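Local coordinates for protein terminal oxygenase component of carbazole 1,9a-dioxygenase (Sphingomonas, PDB 3GKQ) that probably carries out the angular dioxygenation of carbazole, passing electrons from its Rieske [2Fe-2S] cluster to a mononuclear iron that activates dioxygen, at residues G206-R217 with V228-I239. Residues are numbered along the deposited sequence; the frame is centred on the assembly and turned at random.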
loop_
_atom_site.group_PDB
_atom_site.type_symbol
_atom_site.label_atom_id
_atom_site.label_comp_id
_atom_site.label_asym_id
_atom_site.label_seq_id
_atom_site.Cartn_x
_atom_site.Cartn_y
_atom_site.Cartn_z
ATOM N N GLY A 206 3.723 15.292 36.602
ATOM C CA GLY A 206 3.079 14.012 36.850
ATOM C C GLY A 206 2.460 13.910 38.237
ATOM O O GLY A 206 2.022 14.918 38.792
ATOM N N PHE A 207 2.440 12.699 38.801
ATOM C CA PHE A 207 1.843 12.454 40.118
ATOM C C PHE A 207 2.485 11.291 40.882
ATOM O O PHE A 207 2.979 10.344 40.281
ATOM C CB PHE A 207 0.357 12.135 39.953
ATOM C CG PHE A 207 -0.419 13.187 39.209
ATOM C CD1 PHE A 207 -0.859 14.338 39.855
ATOM C CD2 PHE A 207 -0.730 13.015 37.866
ATOM C CE1 PHE A 207 -1.608 15.307 39.171
ATOM C CE2 PHE A 207 -1.475 13.973 37.174
ATOM C CZ PHE A 207 -1.917 15.120 37.827
ATOM N N ALA A 208 2.470 11.370 42.213
ATOM C CA ALA A 208 3.005 10.306 43.071
ATOM C C ALA A 208 1.785 9.722 43.799
ATOM O O ALA A 208 1.500 10.086 44.940
ATOM C CB ALA A 208 4.004 10.879 44.075
ATOM N N PRO A 209 1.053 8.808 43.134
ATOM C CA PRO A 209 -0.155 8.129 43.622
ATOM C C PRO A 209 -0.129 7.498 45.014
ATOM O O PRO A 209 0.922 7.088 45.522
ATOM C CB PRO A 209 -0.427 7.087 42.534
ATOM C CG PRO A 209 0.107 7.741 41.299
ATOM C CD PRO A 209 1.416 8.301 41.797
ATOM N N GLY A 210 -1.313 7.415 45.617
ATOM C CA GLY A 210 -1.437 6.809 46.927
ATOM C C GLY A 210 -1.858 5.360 46.758
ATOM O O GLY A 210 -1.408 4.681 45.827
ATOM N N ASP A 211 -2.722 4.885 47.648
ATOM C CA ASP A 211 -3.207 3.511 47.588
ATOM C C ASP A 211 -3.847 3.234 46.229
ATOM O O ASP A 211 -4.768 3.937 45.810
ATOM C CB ASP A 211 -4.244 3.273 48.685
ATOM C CG ASP A 211 -5.427 4.219 48.577
ATOM O OD1 ASP A 211 -5.248 5.438 48.808
ATOM O OD2 ASP A 211 -6.537 3.745 48.252
ATOM N N PRO A 212 -3.373 2.193 45.527
ATOM C CA PRO A 212 -3.929 1.852 44.213
ATOM C C PRO A 212 -5.442 1.626 44.245
ATOM O O PRO A 212 -6.120 1.746 43.221
ATOM C CB PRO A 212 -3.156 0.590 43.828
ATOM C CG PRO A 212 -2.796 -0.019 45.162
ATOM C CD PRO A 212 -2.380 1.192 45.954
ATOM N N GLU A 213 -5.968 1.332 45.431
ATOM C CA GLU A 213 -7.393 1.067 45.590
ATOM C C GLU A 213 -8.321 2.286 45.636
ATOM O O GLU A 213 -9.528 2.135 45.429
ATOM C CB GLU A 213 -7.622 0.197 46.830
ATOM C CG GLU A 213 -6.815 -1.101 46.830
ATOM C CD GLU A 213 -6.982 -1.904 45.546
ATOM O OE1 GLU A 213 -8.137 -2.235 45.191
ATOM O OE2 GLU A 213 -5.956 -2.210 44.894
ATOM N N GLN A 214 -7.794 3.480 45.909
ATOM C CA GLN A 214 -8.663 4.662 45.928
ATOM C C GLN A 214 -8.298 5.623 44.806
ATOM O O GLN A 214 -8.675 6.800 44.834
ATOM C CB GLN A 214 -8.594 5.403 47.271
ATOM C CG GLN A 214 -9.867 6.232 47.575
ATOM C CD GLN A 214 -9.830 6.918 48.941
ATOM O OE1 GLN A 214 -9.284 6.372 49.905
ATOM N NE2 GLN A 214 -10.424 8.111 49.033
ATOM N N LEU A 215 -7.565 5.112 43.819
ATOM C CA LEU A 215 -7.145 5.919 42.676
ATOM C C LEU A 215 -8.272 6.021 41.656
ATOM O O LEU A 215 -8.262 6.892 40.790
ATOM C CB LEU A 215 -5.907 5.306 42.004
ATOM C CG LEU A 215 -4.612 5.207 42.818
ATOM C CD1 LEU A 215 -3.509 4.623 41.946
ATOM C CD2 LEU A 215 -4.212 6.589 43.330
ATOM N N THR A 216 -9.245 5.126 41.759
ATOM C CA THR A 216 -10.361 5.137 40.831
ATOM C C THR A 216 -11.663 4.750 41.508
ATOM O O THR A 216 -11.671 4.209 42.616
ATOM C CB THR A 216 -10.138 4.146 39.657
ATOM O OG1 THR A 216 -10.152 2.801 40.156
ATOM C CG2 THR A 216 -8.808 4.411 38.968
ATOM N N ARG A 217 -12.760 5.042 40.820
ATOM C CA ARG A 217 -14.095 4.705 41.280
ATOM C C ARG A 217 -14.877 4.331 40.028
ATOM O O ARG A 217 -14.863 5.066 39.045
ATOM C CB ARG A 217 -14.757 5.899 41.978
ATOM C CG ARG A 217 -16.151 5.590 42.516
ATOM C CD ARG A 217 -16.634 6.656 43.498
ATOM N NE ARG A 217 -16.883 7.953 42.869
ATOM C CZ ARG A 217 -17.920 8.215 42.077
ATOM N NH1 ARG A 217 -18.814 7.269 41.809
ATOM N NH2 ARG A 217 -18.068 9.429 41.559
ATOM N N VAL A 228 -15.512 5.161 34.456
ATOM C CA VAL A 228 -14.529 5.192 35.529
ATOM C C VAL A 228 -14.094 6.617 35.837
ATOM O O VAL A 228 -13.884 7.421 34.929
ATOM C CB VAL A 228 -13.266 4.382 35.140
ATOM C CG1 VAL A 228 -12.274 4.365 36.298
ATOM C CG2 VAL A 228 -13.659 2.965 34.734
ATOM N N PHE A 229 -13.972 6.923 37.125
ATOM C CA PHE A 229 -13.533 8.239 37.569
ATOM C C PHE A 229 -12.069 8.128 37.952
ATOM O O PHE A 229 -11.674 7.213 38.676
ATOM C CB PHE A 229 -14.335 8.702 38.795
ATOM C CG PHE A 229 -15.671 9.296 38.463
ATOM C CD1 PHE A 229 -15.766 10.595 37.975
ATOM C CD2 PHE A 229 -16.835 8.553 38.621
ATOM C CE1 PHE A 229 -17.004 11.147 37.650
ATOM C CE2 PHE A 229 -18.078 9.096 38.298
ATOM C CZ PHE A 229 -18.160 10.395 37.812
ATOM N N ASP A 230 -11.260 9.052 37.458
ATOM C CA ASP A 230 -9.848 9.048 37.782
ATOM C C ASP A 230 -9.665 9.845 39.066
ATOM O O ASP A 230 -9.849 11.064 39.091
ATOM C CB ASP A 230 -9.050 9.657 36.631
ATOM C CG ASP A 230 -7.612 9.920 36.995
ATOM O OD1 ASP A 230 -7.060 9.193 37.850
ATOM O OD2 ASP A 230 -7.026 10.853 36.406
ATOM N N LEU A 231 -9.318 9.129 40.134
ATOM C CA LEU A 231 -9.130 9.721 41.452
ATOM C C LEU A 231 -7.661 9.828 41.884
ATOM O O LEU A 231 -7.362 9.797 43.078
ATOM C CB LEU A 231 -9.895 8.896 42.494
ATOM C CG LEU A 231 -11.394 8.649 42.277
ATOM C CD1 LEU A 231 -11.909 7.750 43.400
ATOM C CD2 LEU A 231 -12.168 9.971 42.254
ATOM N N LEU A 232 -6.749 9.947 40.923
ATOM C CA LEU A 232 -5.328 10.058 41.243
ATOM C C LEU A 232 -5.080 11.462 41.805
ATOM O O LEU A 232 -4.280 11.647 42.726
ATOM C CB LEU A 232 -4.483 9.848 39.982
ATOM C CG LEU A 232 -3.012 9.413 40.110
ATOM C CD1 LEU A 232 -2.352 9.480 38.743
ATOM C CD2 LEU A 232 -2.263 10.302 41.076
ATOM N N GLY A 233 -5.778 12.444 41.239
ATOM C CA GLY A 233 -5.637 13.820 41.684
ATOM C C GLY A 233 -5.839 13.957 43.180
ATOM O O GLY A 233 -4.887 14.155 43.936
ATOM N N GLU A 234 -7.091 13.828 43.602
ATOM C CA GLU A 234 -7.470 13.941 45.002
ATOM C C GLU A 234 -6.815 12.865 45.868
ATOM O O GLU A 234 -7.140 12.734 47.048
ATOM C CB GLU A 234 -8.998 13.855 45.116
ATOM C CG GLU A 234 -9.567 14.114 46.509
ATOM C CD GLU A 234 -11.081 13.964 46.556
ATOM O OE1 GLU A 234 -11.781 14.746 45.872
ATOM O OE2 GLU A 234 -11.573 13.061 47.272
ATOM N N HIS A 235 -5.894 12.093 45.297
ATOM C CA HIS A 235 -5.233 11.036 46.059
ATOM C C HIS A 235 -3.763 10.842 45.695
ATOM O O HIS A 235 -3.316 9.718 45.431
ATOM C CB HIS A 235 -5.992 9.717 45.879
ATOM C CG HIS A 235 -7.433 9.792 46.284
ATOM N ND1 HIS A 235 -8.331 10.648 45.680
ATOM C CD2 HIS A 235 -8.125 9.135 47.243
ATOM C CE1 HIS A 235 -9.515 10.514 46.252
ATOM N NE2 HIS A 235 -9.418 9.603 47.203
ATOM N N SER A 236 -3.010 11.936 45.696
ATOM C CA SER A 236 -1.588 11.882 45.367
ATOM C C SER A 236 -0.884 13.194 45.694
ATOM O O SER A 236 -1.461 14.097 46.303
ATOM C CB SER A 236 -1.407 11.618 43.874
ATOM O OG SER A 236 -1.764 12.777 43.132
ATOM N N VAL A 237 0.374 13.277 45.271
ATOM C CA VAL A 237 1.191 14.466 45.447
ATOM C C VAL A 237 1.633 14.834 44.033
ATOM O O VAL A 237 2.457 14.138 43.443
ATOM C CB VAL A 237 2.440 14.177 46.316
ATOM C CG1 VAL A 237 3.307 15.427 46.423
ATOM C CG2 VAL A 237 2.016 13.714 47.705
ATOM N N PRO A 238 1.079 15.924 43.465
ATOM C CA PRO A 238 1.423 16.371 42.108
ATOM C C PRO A 238 2.900 16.746 41.963
ATOM O O PRO A 238 3.470 17.395 42.837
ATOM C CB PRO A 238 0.485 17.556 41.889
ATOM C CG PRO A 238 0.366 18.132 43.267
ATOM C CD PRO A 238 0.188 16.896 44.125
ATOM N N ILE A 239 3.503 16.336 40.849
ATOM C CA ILE A 239 4.920 16.587 40.580
ATOM C C ILE A 239 5.152 17.855 39.757
ATOM O O ILE A 239 4.894 17.875 38.547
ATOM C CB ILE A 239 5.545 15.392 39.817
ATOM C CG1 ILE A 239 5.116 14.074 40.474
ATOM C CG2 ILE A 239 7.065 15.516 39.795
ATOM C CD1 ILE A 239 5.504 13.947 41.937
HETATM O O HOH W 1 -6.360 7.086 38.864
#
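Leu232 wedges its branched end between Phe207 and Pro209: Leu232 CD2 lies 3.4 Å from Phe207 CB and a tight 3.5 Å from Pro209 CG. With CG anti to the backbone N (chi1 -158°), the leucine reaches across to strand 206-209, where a compact proline ring and an aromatic on the same sheet face can flank it. Pro238 crosses the Phe207 side chain at about a right angle, its CB 4.0 Å from Phe207 CD1, while Ile239 CD1 meets the small Ala208 CB on the other face. Between these strands Ile239 N gives Gly206 O a nearly straight bond of 2.9 Å. Ser236, short enough to fit beside Phe207, donates a hydrogen bond from OG to Leu232 O, which closes the turn between them.

In that loop, the His235 ring takes Gln214 O over one face, and Gln214 NE2 lies at its edge, 2.6 Å from His235 NE2, with amide and ring planes 69° apart. With an alanine here, the face under the Gln214 backbone oxygen and the edge beside its NE2 would both be lost, which is likely to open a gap and let the amide turn. Leu215 O accepts from Leu231 N and from a water, and Asp230 OD1 accepts from Leu232 N in an Asx turn. At the outer edge Arg217 NH2 lies over one face of the Phe229 ring, toward its rim, the planes 27° apart; the arginine chain bends at chi3, which brings the guanidinium alongside the ring.

Strand 206-209 pairs with 236-244 and meets a second subunit, and Phe207 stands about 8 Å from iron ligand His186, side chain to side chain. Strands 216-219 and 227-230 form a hairpin at one edge of the seven-stranded antiparallel sheet of the catalytic domain, with Thr216 and Val228 against helix 361-373.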